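Local structure of acetyl-CoA acetyltransferase A (Ascaris suum, 6BJA) at residues S23-G37 and V118-F130. The protein probably catalyses the transfer of acetyl groups to and from coenzyme A, as a member of the thiolase family of acyltransferases. Sequence-based numbering, arbitrary orientation.
Sequences SFRSTLTSLSAVDLG and VALGSESMSNAPF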
loop_
_atom_site.group_PDB
_atom_site.type_symbol
_atom_site.label_atom_id
_atom_site.label_comp_id
_atom_site.label_asym_id
_atom_site.label_seq_id
_atom_site.Cartn_x
_atom_site.Cartn_y
_atom_site.Cartn_z
ATOM N N SER A 23 10.570 16.171 -18.073
ATOM C CA SER A 23 10.152 14.791 -18.244
ATOM C C SER A 23 9.672 14.154 -16.939
ATOM O O SER A 23 9.907 14.642 -15.837
ATOM C CB SER A 23 11.291 13.964 -18.819
ATOM O OG SER A 23 11.655 14.493 -20.079
ATOM N N PHE A 24 8.975 13.041 -17.081
ATOM C CA PHE A 24 8.488 12.288 -15.938
ATOM C C PHE A 24 9.609 11.777 -15.042
ATOM O O PHE A 24 10.560 11.151 -15.532
ATOM C CB PHE A 24 7.660 11.142 -16.493
ATOM C CG PHE A 24 6.998 10.272 -15.473
ATOM C CD1 PHE A 24 6.104 10.794 -14.543
ATOM C CD2 PHE A 24 7.200 8.905 -15.498
ATOM C CE1 PHE A 24 5.458 9.962 -13.633
ATOM C CE2 PHE A 24 6.554 8.065 -14.597
ATOM C CZ PHE A 24 5.685 8.596 -13.668
ATOM N N ARG A 25 9.485 12.041 -13.738
ATOM C CA ARG A 25 10.462 11.620 -12.737
ATOM C C ARG A 25 11.850 12.141 -13.087
ATOM O O ARG A 25 12.842 11.429 -12.960
ATOM C CB ARG A 25 10.498 10.095 -12.605
ATOM C CG ARG A 25 9.150 9.425 -12.317
ATOM C CD ARG A 25 8.595 9.810 -10.969
ATOM N NE ARG A 25 9.509 9.512 -9.871
ATOM C CZ ARG A 25 9.360 9.936 -8.619
ATOM N NH1 ARG A 25 8.303 10.665 -8.263
ATOM N NH2 ARG A 25 10.279 9.628 -7.708
ATOM N N SER A 26 11.902 13.397 -13.511
ATOM C CA SER A 26 13.151 14.040 -13.908
ATOM C C SER A 26 13.454 15.242 -13.019
ATOM O O SER A 26 13.229 15.206 -11.807
ATOM C CB SER A 26 13.055 14.442 -15.385
ATOM O OG SER A 26 14.319 14.857 -15.893
ATOM N N THR A 27 13.968 16.302 -13.630
ATOM C CA THR A 27 14.538 17.423 -12.921
ATOM C C THR A 27 13.600 18.125 -11.943
ATOM O O THR A 27 14.048 18.628 -10.914
ATOM C CB THR A 27 15.052 18.433 -13.950
ATOM O OG1 THR A 27 15.948 17.758 -14.859
ATOM C CG2 THR A 27 15.769 19.598 -13.278
ATOM N N LEU A 28 12.302 18.124 -12.231
ATOM C CA LEU A 28 11.351 18.811 -11.370
ATOM C C LEU A 28 10.652 17.885 -10.376
ATOM O O LEU A 28 9.714 18.308 -9.725
ATOM C CB LEU A 28 10.288 19.530 -12.208
ATOM C CG LEU A 28 10.801 20.614 -13.155
ATOM C CD1 LEU A 28 9.630 21.222 -13.892
ATOM C CD2 LEU A 28 11.588 21.686 -12.402
ATOM N N THR A 29 11.104 16.646 -10.233
ATOM C CA THR A 29 10.430 15.710 -9.320
ATOM C C THR A 29 10.276 16.257 -7.908
ATOM O O THR A 29 9.257 16.046 -7.264
ATOM C CB THR A 29 11.185 14.375 -9.241
ATOM O OG1 THR A 29 11.231 13.772 -10.530
ATOM C CG2 THR A 29 10.490 13.403 -8.307
ATOM N N SER A 30 11.277 16.986 -7.420
ATOM C CA SER A 30 11.235 17.459 -6.047
ATOM C C SER A 30 10.308 18.657 -5.844
ATOM O O SER A 30 10.081 19.097 -4.701
ATOM C CB SER A 30 12.643 17.815 -5.590
ATOM O OG SER A 30 13.112 18.954 -6.274
ATOM N N LEU A 31 9.754 19.173 -6.939
ATOM C CA LEU A 31 8.829 20.294 -6.872
ATOM C C LEU A 31 7.399 19.852 -7.124
ATOM O O LEU A 31 7.116 19.086 -8.042
ATOM C CB LEU A 31 9.220 21.364 -7.886
ATOM C CG LEU A 31 10.608 21.990 -7.658
ATOM C CD1 LEU A 31 10.791 23.079 -8.637
ATOM C CD2 LEU A 31 10.774 22.526 -6.238
ATOM N N SER A 32 6.498 20.320 -6.269
ATOM C CA SER A 32 5.086 19.989 -6.359
ATOM C C SER A 32 4.399 20.877 -7.376
ATOM O O SER A 32 4.954 21.891 -7.806
ATOM C CB SER A 32 4.427 20.176 -4.994
ATOM O OG SER A 32 4.371 21.561 -4.707
ATOM N N ALA A 33 3.177 20.510 -7.752
ATOM C CA ALA A 33 2.370 21.384 -8.583
ATOM C C ALA A 33 2.164 22.759 -7.929
ATOM O O ALA A 33 2.069 23.771 -8.621
ATOM C CB ALA A 33 1.026 20.739 -8.885
ATOM N N VAL A 34 2.088 22.794 -6.600
ATOM C CA VAL A 34 1.982 24.067 -5.890
ATOM C C VAL A 34 3.254 24.873 -6.103
ATOM O O VAL A 34 3.192 26.053 -6.467
ATOM C CB VAL A 34 1.692 23.849 -4.379
ATOM C CG1 VAL A 34 1.897 25.147 -3.573
ATOM C CG2 VAL A 34 0.260 23.337 -4.229
ATOM N N ASP A 35 4.407 24.243 -5.913
ATOM C CA ASP A 35 5.683 24.935 -6.133
ATOM C C ASP A 35 5.759 25.520 -7.545
ATOM O O ASP A 35 6.130 26.674 -7.728
ATOM C CB ASP A 35 6.869 23.996 -5.918
ATOM C CG ASP A 35 7.003 23.526 -4.480
ATOM O OD1 ASP A 35 6.667 24.288 -3.523
ATOM O OD2 ASP A 35 7.455 22.375 -4.300
ATOM N N LEU A 36 5.389 24.736 -8.557
ATOM C CA LEU A 36 5.511 25.227 -9.922
ATOM C C LEU A 36 4.507 26.340 -10.194
ATOM O O LEU A 36 4.773 27.270 -10.952
ATOM C CB LEU A 36 5.319 24.077 -10.920
ATOM C CG LEU A 36 6.291 22.901 -10.834
ATOM C CD1 LEU A 36 5.886 21.807 -11.804
ATOM C CD2 LEU A 36 7.718 23.387 -11.134
ATOM N N GLY A 37 3.333 26.229 -9.590
ATOM C CA GLY A 37 2.290 27.232 -9.739
ATOM C C GLY A 37 2.736 28.552 -9.136
ATOM O O GLY A 37 2.463 29.618 -9.681
ATOM N N VAL A 118 -5.451 36.329 -12.086
ATOM C CA VAL A 118 -4.420 35.464 -12.636
ATOM C C VAL A 118 -5.033 34.088 -12.910
ATOM O O VAL A 118 -5.729 33.514 -12.059
ATOM C CB VAL A 118 -3.175 35.374 -11.708
ATOM C CG1 VAL A 118 -3.452 34.681 -10.372
ATOM C CG2 VAL A 118 -2.022 34.688 -12.481
ATOM N N ALA A 119 -4.826 33.606 -14.136
ATOM C CA ALA A 119 -5.323 32.314 -14.576
ATOM C C ALA A 119 -4.120 31.465 -14.961
ATOM O O ALA A 119 -3.255 31.915 -15.719
ATOM C CB ALA A 119 -6.258 32.492 -15.738
ATOM N N LEU A 120 -4.053 30.245 -14.454
ATOM C CA LEU A 120 -2.907 29.398 -14.701
ATOM C C LEU A 120 -3.253 27.918 -14.666
ATOM O O LEU A 120 -4.366 27.522 -14.319
ATOM C CB LEU A 120 -1.816 29.705 -13.663
ATOM C CG LEU A 120 -2.157 29.405 -12.212
ATOM C CD1 LEU A 120 -1.041 28.651 -11.547
ATOM C CD2 LEU A 120 -2.503 30.683 -11.474
ATOM N N GLY A 121 -2.249 27.111 -14.978
ATOM C CA GLY A 121 -2.342 25.677 -14.837
ATOM C C GLY A 121 -1.013 25.165 -14.337
ATOM O O GLY A 121 0.034 25.738 -14.639
ATOM N N SER A 122 -1.072 24.084 -13.570
ATOM C CA SER A 122 0.108 23.438 -13.027
ATOM C C SER A 122 -0.141 21.960 -12.872
ATOM O O SER A 122 -1.196 21.545 -12.393
ATOM C CB SER A 122 0.491 24.008 -11.668
ATOM O OG SER A 122 1.763 23.497 -11.273
ATOM N N GLU A 123 0.838 21.158 -13.260
ATOM C CA GLU A 123 0.705 19.726 -13.119
ATOM C C GLU A 123 2.048 19.112 -12.827
ATOM O O GLU A 123 3.033 19.392 -13.521
ATOM C CB GLU A 123 0.105 19.102 -14.384
ATOM C CG GLU A 123 -0.470 17.714 -14.145
ATOM C CD GLU A 123 -1.858 17.759 -13.501
ATOM O OE1 GLU A 123 -2.745 18.426 -14.085
ATOM O OE2 GLU A 123 -2.069 17.110 -12.447
ATOM N N SER A 124 2.094 18.295 -11.778
ATOM C CA SER A 124 3.269 17.496 -11.478
ATOM C C SER A 124 2.878 16.039 -11.602
ATOM O O SER A 124 2.459 15.402 -10.626
ATOM C CB SER A 124 3.797 17.773 -10.084
ATOM O OG SER A 124 4.953 16.996 -9.817
ATOM N N MET A 125 3.019 15.501 -12.798
ATOM C CA MET A 125 2.634 14.127 -13.002
ATOM C C MET A 125 3.629 13.191 -12.315
ATOM O O MET A 125 3.277 12.077 -11.917
ATOM C CB MET A 125 2.484 13.856 -14.492
ATOM C CG MET A 125 1.429 14.758 -15.110
ATOM S SD MET A 125 1.103 14.579 -16.881
ATOM C CE MET A 125 0.079 13.081 -16.949
ATOM N N SER A 126 4.851 13.678 -12.097
ATOM C CA SER A 126 5.847 12.937 -11.338
ATOM C C SER A 126 5.397 12.572 -9.936
ATOM O O SER A 126 5.879 11.603 -9.366
ATOM C CB SER A 126 7.129 13.749 -11.222
ATOM O OG SER A 126 7.761 13.891 -12.488
ATOM N N ASN A 127 4.530 13.394 -9.353
ATOM C CA ASN A 127 4.122 13.195 -7.971
ATOM C C ASN A 127 2.703 12.661 -7.802
ATOM O O ASN A 127 2.191 12.589 -6.679
ATOM C CB ASN A 127 4.283 14.504 -7.222
ATOM C CG ASN A 127 5.723 14.781 -6.924
ATOM O OD1 ASN A 127 6.336 14.064 -6.139
ATOM N ND2 ASN A 127 6.287 15.793 -7.569
ATOM N N ALA A 128 2.072 12.249 -8.894
ATOM C CA ALA A 128 0.773 11.587 -8.807
ATOM C C ALA A 128 0.944 10.248 -8.091
ATOM O O ALA A 128 1.816 9.452 -8.455
ATOM C CB ALA A 128 0.212 11.391 -10.188
ATOM N N PRO A 129 0.118 9.973 -7.073
ATOM C CA PRO A 129 0.342 8.773 -6.269
ATOM C C PRO A 129 -0.390 7.545 -6.764
ATOM O O PRO A 129 -1.020 7.580 -7.816
ATOM C CB PRO A 129 -0.200 9.186 -4.908
ATOM C CG PRO A 129 -1.413 10.025 -5.280
ATOM C CD PRO A 129 -0.934 10.826 -6.493
ATOM N N PHE A 130 -0.298 6.477 -5.973
ATOM C CA PHE A 130 -1.119 5.299 -6.148
ATOM C C PHE A 130 -2.164 5.288 -5.054
ATOM O O PHE A 130 -1.944 5.865 -3.995
ATOM C CB PHE A 130 -0.289 4.017 -6.101
ATOM C CG PHE A 130 0.783 3.962 -7.147
ATOM C CD1 PHE A 130 0.509 3.469 -8.403
ATOM C CD2 PHE A 130 2.046 4.407 -6.865
ATOM C CE1 PHE A 130 1.493 3.432 -9.365
ATOM C CE2 PHE A 130 3.028 4.369 -7.829
ATOM C CZ PHE A 130 2.740 3.874 -9.070
HETATM O O HOH W 1 8.317 11.984 -5.827
HETATM O O HOH W 2 7.034 18.305 -10.680
#
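Arg25 and Ser126 grip each other twice. Backbone N of Arg25 donates to Ser126 OG (2.8 Å), which also bonds Asp258. The arginine chi1 lays CG over the centre of one Phe24 ring face. Bends at chi2 and chi3 then carry NH1 back to Ser126 O (2.8 Å), in the guanidinium plane. A water bridges NH1 to Asn127 OD1, and Thr29 CG2 packs on one guanidinium face.

Asn127 ND2 gives a nearly straight bond to Thr29 O (3.0 Å, 168°) and a second to Ser124 OG (2.9 Å). Both acceptors lie near the amide plane, which fixes the rotation of the side chain. A second water joins Ser124 OG to Leu31 O.

At the helix start, Ser122 OG is anti to its backbone N (chi1 -171°) and donates to Ala33 O in the carbonyl plane (2.7 Å). That oxygen also accepts from Gly37 N. Ser32 and Asp35 form a capping box.

In van der Waals packing, Ala33 CB lies against Ser122 OG and Ser124 N, and Leu120 CD1 meets Gly37 CA (4.0 Å). Phe24 CE1 meets Met125 O (3.5 Å) at the ring edge, with coenzyme A nearby.

The first helical turn, 33-37, packs against strand 118-124, axes 7.0 Å apart at closest and directions 143° apart. The strand lies between strands 57-61 and 257-267 in the thiolase N-terminal domain, and Leu36 also packs on Ala260 of the latter.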